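Local atomic coordinates of cytochrome c7 (Geobacter sulfurreducens, PDB entry 3H34), a protein that probably transfers electrons through covalently attached c-type hemes, as a small multiheme cytochrome of a family involved in Fe(III) respiration. Residues D44-H47 / K48-G52. Numbering follows the deposited sequence.
Sequences DYAH and KTCKG. With HEM (protoporphyrin IX containing Fe), chain D.
Asp44 and Lys48, Tyr45 and Thr49, and Ala46 and Cys50 are joined by successive i-to-i+4 backbone hydrogen bonds of helix 43-57, the last being 2.8 Å from Cys50 N to Ala46 O, which also receives a weak bond from Lys51 N. Tyr45 O is gripped twice: Thr49 N donates to Tyr45 O at 2.9 Å, while Thr49 OG1, 2.7 Å from the same oxygen, donates from the opposite face of the carbonyl plane and well above it. This second bond follows from chi1 of 67°, which seats OG1 between the backbone N and the carbonyl carbon and turns CG2 under the Tyr45 ring. Thr49 CG2 makes a CH-pi contact there, 3.8 Å from the centroid of the Tyr45 ring and 20° off its normal, and Thr49 OG1 lies over the same face, nearer the rim at CE1. The phenol OH is hydrogen-bonded outside this turn, to Cys30 O. An alanine in place of Tyr45 would probably leave the Thr49 methyl without its aromatic cover and Cys30 O without its phenol donor. Another flank of the helix faces one heme: His47 NE2 binds its iron at 2.0 Å, with His68 as the other axial ligand, and Ala46 CB packs against the porphyrin at C2D, 3.4 Å away. Thr49 and Cys50 line the pocket of a second heme, to whose CAB Cys50 SG, 3.9 Å from Ala46 CB, is covalently linked. One helical turn thus combines an axial histidine for one heme with the thioether attachment of another, an arrangement that fits the closely packed, bis-histidine hemes of the cytochrome c7/c3 family.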
ATOM      1  N   ASP A  44       9.518   3.130   5.011  1.00 12.50           N
ATOM      2  CA  ASP A  44      10.319   3.157   3.791  1.00 13.12           C
ATOM      3  C   ASP A  44       9.722   2.326   2.661  1.00 11.51           C
ATOM      4  O   ASP A  44       9.590   2.806   1.535  1.00 10.67           O
ATOM      5  CB  ASP A  44      11.747   2.689   4.082  1.00 16.88           C
ATOM      6  CG  ASP A  44      12.450   3.569   5.096  1.00 20.37           C
ATOM      7  OD1 ASP A  44      12.431   4.809   4.925  1.00 22.60           O
ATOM      8  OD2 ASP A  44      13.024   3.024   6.061  1.00 21.80           O
ATOM      9  N   TYR A  45       9.366   1.080   2.950  1.00 10.67           N
ATOM     10  CA  TYR A  45       8.774   0.231   1.923  1.00 10.91           C
ATOM     11  C   TYR A  45       7.475   0.842   1.402  1.00  9.58           C
ATOM     12  O   TYR A  45       7.235   0.880   0.195  1.00 10.51           O
ATOM     13  CB  TYR A  45       8.461  -1.164   2.479  1.00 12.94           C
ATOM     14  CG  TYR A  45       7.523  -1.961   1.590  1.00 14.53           C
ATOM     15  CD1 TYR A  45       6.139  -1.826   1.712  1.00 15.69           C
ATOM     16  CD2 TYR A  45       8.014  -2.804   0.587  1.00 16.24           C
ATOM     17  CE1 TYR A  45       5.266  -2.498   0.860  1.00 17.27           C
ATOM     18  CE2 TYR A  45       7.143  -3.485  -0.273  1.00 16.31           C
ATOM     19  CZ  TYR A  45       5.771  -3.323  -0.129  1.00 17.49           C
ATOM     20  OH  TYR A  45       4.895  -3.965  -0.982  1.00 17.86           O
ATOM     21  N   ALA A  46       6.639   1.313   2.322  1.00  8.89           N
ATOM     22  CA  ALA A  46       5.345   1.881   1.963  1.00  7.65           C
ATOM     23  C   ALA A  46       5.408   3.176   1.163  1.00  9.02           C
ATOM     24  O   ALA A  46       4.672   3.345   0.189  1.00  8.96           O
ATOM     25  CB  ALA A  46       4.507   2.089   3.220  1.00  6.89           C
ATOM     26  N   HIS A  47       6.278   4.096   1.560  1.00  9.04           N
ATOM     27  CA  HIS A  47       6.364   5.360   0.840  1.00  9.53           C
ATOM     28  C   HIS A  47       6.955   5.189  -0.552  1.00 10.95           C
ATOM     29  O   HIS A  47       6.666   5.971  -1.459  1.00 11.59           O
ATOM     30  CB  HIS A  47       7.160   6.371   1.661  1.00 11.58           C
ATOM     31  CG  HIS A  47       6.436   6.841   2.884  1.00 12.17           C
ATOM     32  ND1 HIS A  47       6.975   7.689   3.826  1.00 13.83           N
ATOM     33  CD2 HIS A  47       5.175   6.572   3.312  1.00 12.02           C
ATOM     34  CE1 HIS A  47       6.045   7.901   4.768  1.00 11.91           C
ATOM     35  NE2 HIS A  47       4.933   7.244   4.503  1.00 11.36           N
ATOM     36  N   LYS A  48       7.768   4.154  -0.726  1.00 10.57           N
ATOM     37  CA  LYS A  48       8.367   3.880  -2.023  1.00 10.11           C
ATOM     38  C   LYS A  48       7.366   3.169  -2.930  1.00  9.75           C
ATOM     39  O   LYS A  48       7.170   3.548  -4.083  1.00 11.80           O
ATOM     40  CB  LYS A  48       9.612   3.002  -1.857  1.00 10.81           C
ATOM     41  CG  LYS A  48      10.116   2.366  -3.153  1.00 11.51           C
ATOM     42  CD  LYS A  48      10.567   3.415  -4.166  1.00 14.64           C
ATOM     43  CE  LYS A  48      11.788   4.179  -3.678  1.00 14.74           C
ATOM     44  NZ  LYS A  48      12.204   5.226  -4.659  1.00 16.94           N
ATOM     45  N   THR A  49       6.727   2.135  -2.392  1.00 11.59           N
ATOM     46  CA  THR A  49       5.776   1.338  -3.157  1.00 11.50           C
ATOM     47  C   THR A  49       4.364   1.905  -3.274  1.00 10.61           C
ATOM     48  O   THR A  49       3.844   2.056  -4.383  1.00 11.16           O
ATOM     49  CB  THR A  49       5.684  -0.087  -2.577  1.00 14.10           C
ATOM     50  OG1 THR A  49       5.104  -0.038  -1.270  1.00 19.41           O
ATOM     51  CG2 THR A  49       7.069  -0.703  -2.478  1.00 14.79           C
ATOM     52  N   CYS A  50       3.739   2.203  -2.137  1.00  8.37           N
ATOM     53  CA  CYS A  50       2.377   2.733  -2.114  1.00  8.30           C
ATOM     54  C   CYS A  50       2.294   4.106  -2.762  1.00  8.25           C
ATOM     55  O   CYS A  50       1.599   4.300  -3.759  1.00 10.43           O
ATOM     56  CB  CYS A  50       1.868   2.843  -0.674  1.00  6.03           C
ATOM     57  SG  CYS A  50       1.969   1.306   0.300  1.00  8.30           S
ATOM     58  N   LYS A  51       3.004   5.060  -2.176  1.00  8.56           N
ATOM     59  CA  LYS A  51       3.011   6.429  -2.678  1.00 10.04           C
ATOM     60  C   LYS A  51       3.608   6.501  -4.081  1.00 10.72           C
ATOM     61  O   LYS A  51       3.107   7.226  -4.941  1.00 11.11           O
ATOM     62  CB  LYS A  51       3.799   7.320  -1.709  1.00  9.80           C
ATOM     63  CG  LYS A  51       3.778   8.812  -2.015  1.00 14.97           C
ATOM     64  CD  LYS A  51       4.445   9.584  -0.875  1.00 17.64           C
ATOM     65  CE  LYS A  51       4.508  11.082  -1.144  1.00 21.87           C
ATOM     66  NZ  LYS A  51       5.436  11.420  -2.257  1.00 23.85           N
ATOM     67  N   GLY A  52       4.670   5.735  -4.310  1.00 10.12           N
ATOM     68  CA  GLY A  52       5.322   5.733  -5.608  1.00  9.32           C
ATOM     69  C   GLY A  52       4.407   5.365  -6.763  1.00 10.19           C
ATOM     70  O   GLY A  52       4.371   6.059  -7.781  1.00 10.38           O
TER
HETATM   71  CHA HEM D  74       4.409   5.091   7.702  1.00 11.27           C
HETATM   72  CHB HEM D  74       4.532   9.918   7.407  1.00 11.45           C
HETATM   73  CHC HEM D  74       2.357   9.711   3.079  1.00  9.78           C
HETATM   74  CHD HEM D  74       1.456   4.995   3.853  1.00  9.26           C
HETATM   75  C1A HEM D  74       4.661   6.429   7.962  1.00 10.50           C
HETATM   76  C2A HEM D  74       5.365   6.905   9.136  1.00 12.72           C
HETATM   77  C3A HEM D  74       5.368   8.257   9.058  1.00 12.80           C
HETATM   78  C4A HEM D  74       4.663   8.617   7.861  1.00 11.55           C
HETATM   79  CMA HEM D  74       6.008   9.224  10.045  1.00 12.64           C
HETATM   80  CAA HEM D  74       5.904   6.034  10.263  1.00 16.06           C
HETATM   81  CBA HEM D  74       4.953   6.096  11.449  1.00 20.54           C
HETATM   82  CGA HEM D  74       5.285   5.071  12.514  1.00 23.85           C
HETATM   83  O1A HEM D  74       6.464   4.997  12.916  1.00 26.75           O
HETATM   84  O2A HEM D  74       4.363   4.347  12.949  1.00 25.03           O
HETATM   85  C1B HEM D  74       3.951  10.263   6.199  1.00 11.34           C
HETATM   86  C2B HEM D  74       3.952  11.604   5.684  1.00 11.13           C
HETATM   87  C3B HEM D  74       3.402  11.541   4.442  1.00 11.01           C
HETATM   88  C4B HEM D  74       3.044  10.158   4.202  1.00  9.90           C
HETATM   89  CMB HEM D  74       4.408  12.860   6.422  1.00 14.22           C
HETATM   90  CAB HEM D  74       3.199  12.696   3.472  1.00 13.32           C
HETATM   91  CBB HEM D  74       4.488  13.349   2.978  1.00 13.45           C
HETATM   92  C1C HEM D  74       1.918   8.392   2.925  1.00  9.51           C
HETATM   93  C2C HEM D  74       1.063   7.953   1.841  1.00  8.40           C
HETATM   94  C3C HEM D  74       0.737   6.647   2.105  1.00  9.37           C
HETATM   95  C4C HEM D  74       1.428   6.288   3.323  1.00  8.75           C
HETATM   96  CMC HEM D  74       0.546   8.834   0.698  1.00  9.48           C
HETATM   97  CAC HEM D  74      -0.225   5.701   1.375  1.00  9.25           C
HETATM   98  CBC HEM D  74      -0.325   5.819  -0.141  1.00 12.20           C
HETATM   99  C1D HEM D  74       2.203   4.623   4.964  1.00  6.94           C
HETATM  100  C2D HEM D  74       2.254   3.277   5.493  1.00  8.44           C
HETATM  101  C3D HEM D  74       3.171   3.282   6.497  1.00  9.00           C
HETATM  102  C4D HEM D  74       3.629   4.644   6.643  1.00 10.22           C
HETATM  103  CMD HEM D  74       1.448   2.073   5.021  1.00  7.38           C
HETATM  104  CAD HEM D  74       3.698   2.063   7.250  1.00 11.13           C
HETATM  105  CBD HEM D  74       2.748   1.599   8.343  1.00 15.47           C
HETATM  106  CGD HEM D  74       3.305   0.433   9.134  1.00 18.29           C
HETATM  107  O1D HEM D  74       4.341   0.612   9.809  1.00 21.76           O
HETATM  108  O2D HEM D  74       2.708  -0.662   9.078  1.00 20.76           O
HETATM  109  NA  HEM D  74       4.216   7.493   7.183  1.00 10.21           N
HETATM  110  NB  HEM D  74       3.391   9.365   5.282  1.00  8.99           N
HETATM  111  NC  HEM D  74       2.140   7.361   3.838  1.00 10.50           N
HETATM  112  ND  HEM D  74       3.036   5.470   5.700  1.00  7.46           N
HETATM  113 FE   HEM D  74       3.204   7.418   5.494  1.00  9.64          FE